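Local coordinates for protein beta-galactosidase (Marinomonas sp. ef1, PDB 6Y2K) that hydrolyses terminal beta-D-galactose residues of beta-galactosides, as a cold-active hexameric glycoside hydrolase of family GH42, at residues E531-P535 and L546-H550; A536-G542 and C559-D564. One frame throughout, in Å; residues are numbered along the deposited sequence.

Both interactions lie in the trimerisation domain of the chain, their centres about 15 Å apart, and their segments alternate along the sequence: the loop 531-535 runs directly into strand 536-538, while strand 549-555 is followed by strand 559-563. Strands 544-547 and 536-538 are neighbours in one mixed sheet, so L546 CD2 of interaction 1 packs on V537 CG2 of interaction 2 at 3.7 Å. A polar tie is also probable, H550 NE2 lying 2.7 Å from D563 OD2. Neither contact belongs to the TIM barrel of this chain. Each reaches a different neighbouring subunit, in keeping with the hexameric assembly.

Interaction 1: E531-P535 and L546-H550; sequences EHTQP and LKHWH
A His-carboxylate hydrogen bond ties the loop 531-535, which leads into strand 536-538, to the corner between strands 544-547 and 549-555. H548 NE2 donates to E531 OE1 at 2.6 Å, nearly straight at 170°; OE1 lies in the imidazole plane and is met on its syn side, though the N-H comes from 25° out of the carboxylate plane. With CG anti to the backbone N (chi1 -171°) and a bend at chi2, E531 brings its carboxylate to the ring edge, while K547 CG covers one ring face. The other oxygen, OE2, reaches the K547 ammonium through water 1, an acid and a base paired through solvent.

Q534 lies alongside K547, its CG 3.8 Å from K547 CB, and its extended chain carries NE2 to E531 O, where it donates at 2.9 Å. An alanine here is likely to leave that carbonyl without its side-chain donor and the aliphatic part of K547 without its neighbour.

From strand 544-547, L546 N donates to P535 O at 3.0 Å. P535, which has no N-H to offer, suits the place by packing its ring on the leucine: P535 CD lies 3.7 Å from L546 CD1. Water 3 links T533 O to H548 N.

Beyond the contact, H532 meets H284 of a second subunit. H548 bonds through its backbone to L529, K547 and W549 bond likewise to C582, and L546 and H550 touch strand 581-583.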
loop_
_atom_site.group_PDB
_atom_site.type_symbol
_atom_site.label_atom_id
_atom_site.label_comp_id
_atom_site.label_asym_id
_atom_site.label_seq_id
_atom_site.Cartn_x
_atom_site.Cartn_y
_atom_site.Cartn_z
ATOM N N GLU A 531 3.657 5.413 -19.761
ATOM C CA GLU A 531 2.716 5.886 -18.732
ATOM C C GLU A 531 3.418 6.363 -17.450
ATOM O O GLU A 531 2.944 7.292 -16.782
ATOM C CB GLU A 531 1.712 4.768 -18.401
ATOM C CG GLU A 531 0.539 5.172 -17.508
ATOM C CD GLU A 531 -0.462 6.106 -18.180
ATOM O OE1 GLU A 531 -0.553 6.155 -19.418
ATOM O OE2 GLU A 531 -1.183 6.799 -17.451
ATOM N N HIS A 532 4.556 5.752 -17.126
ATOM C CA HIS A 532 5.270 6.035 -15.873
ATOM C C HIS A 532 6.006 7.375 -15.756
ATOM O O HIS A 532 6.443 7.734 -14.665
ATOM C CB HIS A 532 6.223 4.876 -15.500
ATOM C CG HIS A 532 7.347 4.636 -16.475
ATOM N ND1 HIS A 532 8.427 5.485 -16.602
ATOM C CD2 HIS A 532 7.587 3.595 -17.316
ATOM C CE1 HIS A 532 9.264 4.996 -17.503
ATOM N NE2 HIS A 532 8.783 3.844 -17.944
ATOM N N THR A 533 6.141 8.109 -16.861
ATOM C CA THR A 533 6.821 9.401 -16.867
ATOM C C THR A 533 5.893 10.462 -17.464
ATOM O O THR A 533 5.630 10.464 -18.662
ATOM C CB THR A 533 8.175 9.318 -17.608
ATOM O OG1 THR A 533 8.998 8.341 -16.958
ATOM C CG2 THR A 533 8.909 10.659 -17.605
ATOM N N GLN A 534 5.408 11.353 -16.597
ATOM C CA GLN A 534 4.406 12.363 -16.910
ATOM C C GLN A 534 4.919 13.746 -16.480
ATOM O O GLN A 534 4.698 14.174 -15.341
ATOM C CB GLN A 534 3.092 12.002 -16.214
ATOM C CG GLN A 534 2.521 10.683 -16.711
ATOM C CD GLN A 534 1.127 10.356 -16.189
ATOM O OE1 GLN A 534 0.434 11.207 -15.621
ATOM N NE2 GLN A 534 0.708 9.102 -16.387
ATOM N N PRO A 535 5.644 14.441 -17.380
ATOM C CA PRO A 535 6.243 15.745 -17.056
ATOM C C PRO A 535 5.265 16.809 -16.538
ATOM O O PRO A 535 4.100 16.859 -16.978
ATOM C CB PRO A 535 6.845 16.186 -18.395
ATOM C CG PRO A 535 7.183 14.911 -19.084
ATOM C CD PRO A 535 6.070 13.970 -18.712
ATOM N N LEU A 546 1.479 16.335 -18.281
ATOM C CA LEU A 546 1.296 15.802 -19.623
ATOM C C LEU A 546 1.740 14.345 -19.634
ATOM O O LEU A 546 2.558 13.938 -18.812
ATOM C CB LEU A 546 2.094 16.617 -20.634
ATOM C CG LEU A 546 3.627 16.515 -20.619
ATOM C CD1 LEU A 546 4.136 15.399 -21.531
ATOM C CD2 LEU A 546 4.214 17.846 -21.046
ATOM N N LYS A 547 1.207 13.573 -20.578
ATOM C CA LYS A 547 1.546 12.161 -20.727
ATOM C C LYS A 547 1.579 11.747 -22.192
ATOM O O LYS A 547 0.976 12.403 -23.041
ATOM C CB LYS A 547 0.554 11.283 -19.960
ATOM C CG LYS A 547 -0.910 11.509 -20.299
ATOM C CD LYS A 547 -1.811 10.808 -19.282
ATOM C CE LYS A 547 -3.291 11.012 -19.601
ATOM N NZ LYS A 547 -4.153 10.148 -18.734
ATOM N N HIS A 548 2.330 10.685 -22.475
ATOM C CA HIS A 548 2.315 9.945 -23.756
ATOM C C HIS A 548 3.039 10.594 -24.926
ATOM O O HIS A 548 3.796 9.914 -25.641
ATOM C CB HIS A 548 0.884 9.569 -24.204
ATOM C CG HIS A 548 0.077 8.874 -23.151
ATOM N ND1 HIS A 548 -1.299 8.945 -23.106
ATOM C CD2 HIS A 548 0.451 8.092 -22.109
ATOM C CE1 HIS A 548 -1.737 8.241 -22.077
ATOM N NE2 HIS A 548 -0.697 7.712 -21.458
ATOM N N TRP A 549 2.777 11.881 -25.146
ATOM C CA TRP A 549 3.249 12.609 -26.315
ATOM C C TRP A 549 3.652 14.027 -25.903
ATOM O O TRP A 549 2.865 14.750 -25.309
ATOM C CB TRP A 549 2.131 12.659 -27.353
ATOM C CG TRP A 549 2.585 13.063 -28.705
ATOM C CD1 TRP A 549 2.551 14.316 -29.245
ATOM C CD2 TRP A 549 3.150 12.212 -29.699
ATOM N NE1 TRP A 549 3.065 14.300 -30.519
ATOM C CE2 TRP A 549 3.436 13.017 -30.825
ATOM C CE3 TRP A 549 3.444 10.842 -29.748
ATOM C CZ2 TRP A 549 3.999 12.497 -32.000
ATOM C CZ3 TRP A 549 4.004 10.322 -30.909
ATOM C CH2 TRP A 549 4.278 11.153 -32.024
ATOM N N HIS A 550 4.887 14.397 -26.229
ATOM C CA HIS A 550 5.539 15.586 -25.683
ATOM C C HIS A 550 6.402 16.209 -26.780
ATOM O O HIS A 550 7.576 15.872 -26.934
ATOM C CB HIS A 550 6.356 15.159 -24.441
ATOM C CG HIS A 550 7.092 16.265 -23.744
ATOM N ND1 HIS A 550 8.299 16.054 -23.109
ATOM C CD2 HIS A 550 6.780 17.566 -23.534
ATOM C CE1 HIS A 550 8.710 17.185 -22.562
ATOM N NE2 HIS A 550 7.802 18.116 -22.795
HETATM O O HOH W 1 -3.336 7.518 -18.880
HETATM O O HOH W 2 -2.579 8.719 -16.026
HETATM O O HOH W 3 3.451 9.628 -20.027
#

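Interaction 2: A536-G542 and C559-D564; sequences AVSGRWG and CLLKDD
L560 lies over one face of the W541 indole: its CG stands 3.7 Å from the centroid of the six-membered ring, only 11° off the normal, a CH-pi contact. The two side chains run side by side, and W541 CG is anti to its own carbonyl carbon (chi1 -75°), which turns the indole toward the leucine branch. Their backbones are joined too, W541 N donating to L560 O at 3.0 Å. L561 turns its CD2 to G542 O, at 3.5 Å, and its CB to V537 CG1.

Further along, S538 and K562 form an antiparallel hydrogen-bonded pair, S538 N to K562 O at 3.0 Å and K562 N to S538 O at 2.8 Å. A classic beta bulge in strand 559-563 sets L560 and L561 together opposite L570 of strand 568-573. G539 fits here because a CB would clash with L560 O and, at this phi of 136°, would also jam against the preceding carbonyl O. Water 5 bridges S538 OG and D564 OD1, whereas water 6 joins R540 N to C559 O.

Helix 585-598 lies against V537, L561 and W541: V537 touches L587, L561 touches S591, and W541 rests on K594 and L595. Toward a third subunit, S538 packs on its Y605 and K562 on its Y604.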
loop_
_atom_site.group_PDB
_atom_site.type_symbol
_atom_site.label_atom_id
_atom_site.label_comp_id
_atom_site.label_asym_id
_atom_site.label_seq_id
_atom_site.Cartn_x
_atom_site.Cartn_y
_atom_site.Cartn_z
ATOM N N ALA A 536 5.747 17.657 -15.626
ATOM C CA ALA A 536 4.936 18.704 -15.027
ATOM C C ALA A 536 4.699 19.838 -16.030
ATOM O O ALA A 536 5.555 20.124 -16.874
ATOM C CB ALA A 536 5.593 19.237 -13.762
ATOM N N VAL A 537 3.519 20.437 -15.934
ATOM C CA VAL A 537 3.086 21.543 -16.774
ATOM C C VAL A 537 2.653 22.695 -15.860
ATOM O O VAL A 537 2.062 22.466 -14.807
ATOM C CB VAL A 537 1.916 21.106 -17.684
ATOM C CG1 VAL A 537 1.373 22.272 -18.501
ATOM C CG2 VAL A 537 2.366 19.979 -18.607
ATOM N N SER A 538 2.963 23.922 -16.277
ATOM C CA SER A 538 2.564 25.138 -15.574
ATOM C C SER A 538 2.304 26.223 -16.625
ATOM O O SER A 538 2.359 25.933 -17.814
ATOM C CB SER A 538 3.656 25.557 -14.585
ATOM O OG SER A 538 4.880 25.821 -15.246
ATOM N N GLY A 539 2.003 27.450 -16.206
ATOM C CA GLY A 539 1.783 28.542 -17.154
ATOM C C GLY A 539 0.581 29.402 -16.841
ATOM O O GLY A 539 -0.064 29.232 -15.803
ATOM N N ARG A 540 0.299 30.340 -17.744
ATOM C CA ARG A 540 -0.837 31.254 -17.623
ATOM C C ARG A 540 -2.166 30.589 -17.294
ATOM O O ARG A 540 -2.938 31.137 -16.523
ATOM C CB ARG A 540 -1.049 32.031 -18.924
ATOM C CG ARG A 540 -0.074 33.158 -19.137
ATOM C CD ARG A 540 -0.505 34.404 -18.380
ATOM N NE ARG A 540 0.636 35.308 -18.256
ATOM C CZ ARG A 540 0.828 36.187 -17.276
ATOM N NH1 ARG A 540 -0.051 36.327 -16.282
ATOM N NH2 ARG A 540 1.933 36.937 -17.289
ATOM N N TRP A 541 -2.449 29.443 -17.911
ATOM C CA TRP A 541 -3.786 28.834 -17.827
ATOM C C TRP A 541 -3.970 27.706 -16.815
ATOM O O TRP A 541 -5.106 27.298 -16.579
ATOM C CB TRP A 541 -4.251 28.360 -19.210
ATOM C CG TRP A 541 -4.694 29.466 -20.122
ATOM C CD1 TRP A 541 -4.745 30.811 -19.850
ATOM C CD2 TRP A 541 -5.194 29.310 -21.445
ATOM N NE1 TRP A 541 -5.231 31.497 -20.938
ATOM C CE2 TRP A 541 -5.512 30.598 -21.932
ATOM C CE3 TRP A 541 -5.396 28.205 -22.277
ATOM C CZ2 TRP A 541 -6.008 30.809 -23.210
ATOM C CZ3 TRP A 541 -5.894 28.417 -23.547
ATOM C CH2 TRP A 541 -6.199 29.711 -23.999
ATOM N N GLY A 542 -2.896 27.207 -16.216
ATOM C CA GLY A 542 -3.039 26.161 -15.204
ATOM C C GLY A 542 -1.777 25.384 -14.938
ATOM O O GLY A 542 -0.716 25.674 -15.509
ATOM N N CYS A 559 2.919 31.620 -24.973
ATOM C CA CYS A 559 2.655 30.319 -24.366
ATOM C C CYS A 559 1.658 30.460 -23.226
ATOM O O CYS A 559 1.835 31.295 -22.344
ATOM C CB CYS A 559 3.944 29.720 -23.820
ATOM S SG CYS A 559 5.068 29.156 -25.105
ATOM N N LEU A 560 0.620 29.628 -23.258
ATOM C CA LEU A 560 -0.380 29.549 -22.200
ATOM C C LEU A 560 -0.087 28.409 -21.220
ATOM O O LEU A 560 -0.586 28.439 -20.086
ATOM C CB LEU A 560 -1.775 29.373 -22.797
ATOM C CG LEU A 560 -2.317 30.472 -23.728
ATOM C CD1 LEU A 560 -2.225 31.844 -23.059
ATOM C CD2 LEU A 560 -1.642 30.505 -25.100
ATOM N N LEU A 561 0.673 27.406 -21.675
ATOM C CA LEU A 561 1.200 26.327 -20.835
ATOM C C LEU A 561 2.605 25.962 -21.308
ATOM O O LEU A 561 2.872 25.981 -22.509
ATOM C CB LEU A 561 0.310 25.080 -20.916
ATOM C CG LEU A 561 -1.152 25.196 -20.469
ATOM C CD1 LEU A 561 -1.915 23.923 -20.797
ATOM C CD2 LEU A 561 -1.262 25.487 -18.981
ATOM N N LYS A 562 3.487 25.622 -20.370
ATOM C CA LYS A 562 4.850 25.200 -20.669
ATOM C C LYS A 562 5.279 24.088 -19.722
ATOM O O LYS A 562 4.740 23.969 -18.632
ATOM C CB LYS A 562 5.821 26.368 -20.489
ATOM C CG LYS A 562 5.501 27.593 -21.328
ATOM C CD LYS A 562 6.602 28.643 -21.289
ATOM C CE LYS A 562 6.853 29.156 -19.885
ATOM N NZ LYS A 562 7.433 30.527 -19.911
ATOM N N ASP A 563 6.268 23.297 -20.124
ATOM C CA ASP A 563 6.888 22.317 -19.208
ATOM C C ASP A 563 7.955 22.987 -18.325
ATOM O O ASP A 563 8.211 24.188 -18.473
ATOM C CB ASP A 563 7.396 21.069 -19.954
ATOM C CG ASP A 563 8.543 21.337 -20.914
ATOM O OD1 ASP A 563 9.330 22.298 -20.738
ATOM O OD2 ASP A 563 8.656 20.529 -21.867
ATOM N N ASP A 564 8.569 22.230 -17.414
ATOM C CA ASP A 564 9.569 22.807 -16.485
ATOM C C ASP A 564 10.825 23.346 -17.180
ATOM O O ASP A 564 11.470 24.252 -16.650
ATOM C CB ASP A 564 9.995 21.807 -15.394
ATOM C CG ASP A 564 8.964 21.663 -14.263
ATOM O OD1 ASP A 564 7.908 22.343 -14.242
ATOM O OD2 ASP A 564 9.238 20.841 -13.366
HETATM O O HOH W 4 8.046 19.441 -17.001
HETATM O O HOH W 5 6.127 23.518 -15.622
HETATM O O HOH W 6 2.407 30.221 -19.860
#